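Local atomic coordinates of cell division control protein 45 cdc45 putative (Entamoeba histolytica, PDB entry 6CC2), a protein that probably serves in eukaryotic DNA replication as the Cdc45 subunit of the CMG helicase, together with the MCM2-7 ring and GINS. Residues 230-242 with 247-259. Numbering follows the deposited sequence.
Sequences IDNLQLETLEITD and VKTPMCVKMDCQL. With EDO (1,2-ethanediol), chain K.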
# COMPACT_ATOMS: atom_id res chain seq x y z
N ILE A 230 -7.81 11.11 -17.92
CA ILE A 230 -7.64 11.49 -19.32
C ILE A 230 -8.79 12.36 -19.79
O ILE A 230 -8.59 13.35 -20.52
CB ILE A 230 -7.52 10.23 -20.21
CG1 ILE A 230 -6.17 9.53 -19.96
CG2 ILE A 230 -7.67 10.60 -21.67
CD1 ILE A 230 -6.07 8.16 -20.61
N ASP A 231 -10.02 12.00 -19.42
CA ASP A 231 -11.19 12.74 -19.84
C ASP A 231 -11.18 14.14 -19.25
O ASP A 231 -11.46 15.12 -19.95
CB ASP A 231 -12.47 12.00 -19.41
CG ASP A 231 -12.74 10.74 -20.24
OD1 ASP A 231 -12.04 10.49 -21.23
OD2 ASP A 231 -13.67 9.98 -19.88
N ASN A 232 -10.86 14.26 -17.95
CA ASN A 232 -10.96 15.58 -17.33
C ASN A 232 -9.81 16.50 -17.70
O ASN A 232 -9.99 17.74 -17.71
CB ASN A 232 -11.05 15.43 -15.82
CG ASN A 232 -12.45 15.05 -15.36
OD1 ASN A 232 -13.32 15.91 -15.22
ND2 ASN A 232 -12.67 13.76 -15.15
N LEU A 233 -8.65 15.95 -18.03
CA LEU A 233 -7.51 16.73 -18.49
C LEU A 233 -7.40 16.78 -20.00
O LEU A 233 -6.49 17.44 -20.52
CB LEU A 233 -6.22 16.18 -17.90
CG LEU A 233 -6.06 16.31 -16.38
CD1 LEU A 233 -4.87 15.57 -15.89
CD2 LEU A 233 -5.97 17.78 -16.00
N GLN A 234 -8.32 16.13 -20.72
CA GLN A 234 -8.33 16.11 -22.18
C GLN A 234 -6.98 15.66 -22.75
O GLN A 234 -6.41 16.28 -23.65
CB GLN A 234 -8.74 17.48 -22.74
CG GLN A 234 -10.21 17.78 -22.53
CD GLN A 234 -11.11 16.83 -23.31
OE1 GLN A 234 -11.17 16.88 -24.53
NE2 GLN A 234 -11.80 15.94 -22.60
N LEU A 235 -6.49 14.55 -22.23
CA LEU A 235 -5.24 13.96 -22.69
C LEU A 235 -5.51 12.88 -23.74
O LEU A 235 -6.66 12.48 -23.99
CB LEU A 235 -4.46 13.37 -21.52
CG LEU A 235 -4.08 14.35 -20.40
CD1 LEU A 235 -3.47 13.61 -19.24
CD2 LEU A 235 -3.15 15.41 -20.93
N GLU A 236 -4.45 12.45 -24.39
CA GLU A 236 -4.46 11.29 -25.28
C GLU A 236 -3.49 10.25 -24.73
O GLU A 236 -2.46 10.59 -24.14
CB GLU A 236 -4.06 11.68 -26.70
CG GLU A 236 -5.04 12.61 -27.39
CD GLU A 236 -4.60 12.99 -28.79
OE1 GLU A 236 -3.42 12.72 -29.13
OE2 GLU A 236 -5.42 13.55 -29.55
N THR A 237 -3.83 8.97 -24.91
CA THR A 237 -2.95 7.89 -24.48
C THR A 237 -1.86 7.74 -25.52
O THR A 237 -2.12 7.39 -26.68
CB THR A 237 -3.73 6.60 -24.29
OG1 THR A 237 -4.75 6.79 -23.31
CG2 THR A 237 -2.80 5.49 -23.80
N LEU A 238 -0.62 8.02 -25.12
CA LEU A 238 0.50 7.98 -26.04
C LEU A 238 1.05 6.56 -26.15
O LEU A 238 0.84 5.71 -25.28
CB LEU A 238 1.59 8.94 -25.56
CG LEU A 238 1.09 10.39 -25.39
CD1 LEU A 238 2.15 11.24 -24.68
CD2 LEU A 238 0.73 10.99 -26.72
N GLU A 239 1.76 6.32 -27.25
CA GLU A 239 2.26 4.98 -27.53
C GLU A 239 3.44 4.63 -26.63
O GLU A 239 4.16 5.50 -26.11
CB GLU A 239 2.68 4.87 -29.00
CG GLU A 239 1.54 5.02 -29.99
CD GLU A 239 1.99 4.91 -31.43
OE1 GLU A 239 3.14 4.46 -31.66
OE2 GLU A 239 1.21 5.26 -32.34
N ILE A 240 3.66 3.32 -26.47
CA ILE A 240 4.69 2.84 -25.56
C ILE A 240 6.07 3.28 -26.00
O ILE A 240 6.99 3.40 -25.18
CB ILE A 240 4.62 1.31 -25.41
CG1 ILE A 240 5.46 0.85 -24.22
CG2 ILE A 240 5.09 0.62 -26.70
CD1 ILE A 240 5.11 -0.55 -23.74
N THR A 241 6.26 3.54 -27.30
CA THR A 241 7.55 4.00 -27.81
C THR A 241 7.79 5.49 -27.59
O THR A 241 8.88 5.97 -27.90
CB THR A 241 7.66 3.68 -29.30
OG1 THR A 241 6.51 4.20 -29.98
CG2 THR A 241 7.74 2.19 -29.53
N ASP A 242 6.81 6.23 -27.08
CA ASP A 242 6.94 7.67 -26.93
C ASP A 242 7.78 8.00 -25.71
O ASP A 242 7.49 7.55 -24.60
CB ASP A 242 5.54 8.30 -26.79
CG ASP A 242 5.54 9.78 -27.11
OD1 ASP A 242 6.54 10.47 -26.81
OD2 ASP A 242 4.53 10.25 -27.68
N VAL A 247 5.91 16.36 -25.60
CA VAL A 247 4.56 16.61 -25.11
C VAL A 247 4.51 17.98 -24.46
O VAL A 247 5.41 18.37 -23.70
CB VAL A 247 4.11 15.51 -24.13
CG1 VAL A 247 4.52 14.13 -24.64
CG2 VAL A 247 4.65 15.76 -22.77
N LYS A 248 3.43 18.72 -24.73
CA LYS A 248 3.29 20.10 -24.30
C LYS A 248 2.52 20.25 -22.99
O LYS A 248 2.40 21.37 -22.49
CB LYS A 248 2.59 20.92 -25.38
CG LYS A 248 3.42 21.16 -26.63
CD LYS A 248 4.22 22.45 -26.51
CE LYS A 248 4.93 22.77 -27.82
NZ LYS A 248 5.49 24.16 -27.81
N THR A 249 1.98 19.17 -22.44
CA THR A 249 1.22 19.22 -21.20
C THR A 249 2.11 18.86 -20.02
O THR A 249 3.09 18.12 -20.18
CB THR A 249 0.03 18.26 -21.28
OG1 THR A 249 0.51 16.95 -21.58
CG2 THR A 249 -0.96 18.72 -22.38
N PRO A 250 1.84 19.41 -18.83
CA PRO A 250 2.68 19.09 -17.66
C PRO A 250 2.49 17.70 -17.12
O PRO A 250 3.29 17.28 -16.28
CB PRO A 250 2.24 20.12 -16.61
CG PRO A 250 0.89 20.57 -17.07
CD PRO A 250 0.99 20.59 -18.57
N MSE A 251 1.42 17.01 -17.53
CA MSE A 251 1.18 15.61 -17.18
C MSE A 251 0.74 14.93 -18.47
O MSE A 251 0.27 15.61 -19.39
CB MSE A 251 0.12 15.47 -16.09
CG MSE A 251 0.52 16.09 -14.74
SE MSE A 251 -0.97 16.29 -13.47
CE MSE A 251 -1.88 17.78 -14.30
N CYS A 252 0.87 13.60 -18.54
CA CYS A 252 0.43 12.87 -19.71
C CYS A 252 0.27 11.40 -19.35
O CYS A 252 0.60 10.97 -18.25
CB CYS A 252 1.41 13.05 -20.87
SG CYS A 252 2.98 12.21 -20.59
N VAL A 253 -0.25 10.63 -20.31
CA VAL A 253 -0.47 9.20 -20.16
C VAL A 253 0.11 8.50 -21.38
O VAL A 253 -0.12 8.93 -22.52
CB VAL A 253 -1.97 8.87 -20.04
CG1 VAL A 253 -2.20 7.37 -20.08
CG2 VAL A 253 -2.53 9.46 -18.77
N LYS A 254 0.83 7.40 -21.15
CA LYS A 254 1.29 6.58 -22.26
C LYS A 254 1.18 5.11 -21.86
O LYS A 254 1.28 4.77 -20.68
CB LYS A 254 2.72 6.89 -22.69
CG LYS A 254 3.76 6.66 -21.65
CD LYS A 254 5.17 6.67 -22.27
CE LYS A 254 5.57 5.29 -22.74
NZ LYS A 254 7.00 5.22 -23.13
N MSE A 255 0.97 4.26 -22.86
CA MSE A 255 1.05 2.80 -22.66
C MSE A 255 2.43 2.48 -22.13
O MSE A 255 3.41 3.06 -22.56
CB MSE A 255 0.77 2.06 -23.97
CG MSE A 255 0.76 0.53 -23.82
SE MSE A 255 -0.61 -0.14 -22.58
CE MSE A 255 -2.14 0.92 -23.23
N ASP A 256 2.52 1.55 -21.19
CA ASP A 256 3.77 1.31 -20.50
C ASP A 256 3.88 -0.18 -20.16
O ASP A 256 2.90 -0.92 -20.17
CB ASP A 256 3.85 2.16 -19.23
CG ASP A 256 5.27 2.43 -18.79
OD1 ASP A 256 6.21 2.11 -19.53
OD2 ASP A 256 5.44 2.99 -17.68
N CYS A 257 5.10 -0.60 -19.86
CA CYS A 257 5.41 -1.97 -19.42
C CYS A 257 5.68 -1.94 -17.93
O CYS A 257 6.71 -1.42 -17.48
CB CYS A 257 6.60 -2.51 -20.20
SG CYS A 257 6.99 -4.21 -19.79
N GLN A 258 4.77 -2.51 -17.14
CA GLN A 258 4.73 -2.21 -15.71
C GLN A 258 5.64 -3.15 -14.91
O GLN A 258 5.23 -3.85 -13.99
CB GLN A 258 3.30 -2.30 -15.19
CG GLN A 258 2.37 -1.29 -15.85
CD GLN A 258 2.82 0.14 -15.64
OE1 GLN A 258 3.70 0.42 -14.80
NE2 GLN A 258 2.22 1.06 -16.36
N LEU A 259 6.91 -3.16 -15.29
CA LEU A 259 7.94 -3.78 -14.46
C LEU A 259 8.38 -2.77 -13.41
O LEU A 259 8.53 -1.58 -13.70
CB LEU A 259 9.13 -4.23 -15.30
CG LEU A 259 8.85 -5.32 -16.33
CD1 LEU A 259 10.12 -5.59 -17.12
CD2 LEU A 259 8.37 -6.61 -15.64
C1 EDO K . 8.91 0.76 -20.92
O1 EDO K . 8.83 1.14 -22.30
C2 EDO K . 9.76 1.77 -20.17
O2 EDO K . 9.24 3.09 -20.37
O HOH W 1 -1.18 12.23 -22.63
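Lys254 reaches from strand 251-257 to the type I turn 239-242 and grips two of its carbonyls. Lys254 CG lies between the backbone N and the carbonyl carbon (chi1 62°), and a bend at chi3 (-88°) directs the amine to the turn. Lys254 NZ bonds to Ile240 O at 2.7 Å and to Asp242 O at 2.8 Å. The ammonium sits above the carbonyl plane of Ile240 but is only moderately tilted from that of Asp242. Beside it the backbones pair in parallel: Leu238 N bonds to Val253 O at 2.8 Å and Leu238 O accepts from Met255 N.

Apolar side chains flank this short pairing. Leu238 passes its CG over Val253 O and sets CD1 against Val247 CG1 (3.7 Å). Ile240 extends CG1 anti to its backbone N (chi1 -167°), which carries CD1 along the strand to the backbone between Asp256 and Cys257. Toward the helix 219-233, Ile230 CG1 meets Val253 CG2 at 3.8 Å, the side chains crossing at about a right angle, and Leu235 rests CD2 near Met251 O.

Before Leu238 the two chains draw apart, and a water bridges them, donating to Glu236 O (2.6 Å) and accepting from Val253 N. A Schellman motif with Gln234 at C-prime ends the helix. On its other edge strand 251-257 pairs antiparallel with strand 338-344, whose Phe343 touches Lys254.

The contact thus adds the short, weakly bonded strand 237-238, which follows helix 219-233, as the outermost strand beside 251-257. Two strand bonds, one lysine and a bridging water carry its polar links. The ammonium, held by neutral carbonyls with Asp242 OD1 6.4 Å from Lys254 NZ and bonded instead to Leu244 N, is probably kept charged by these dipoles rather than by a salt bridge.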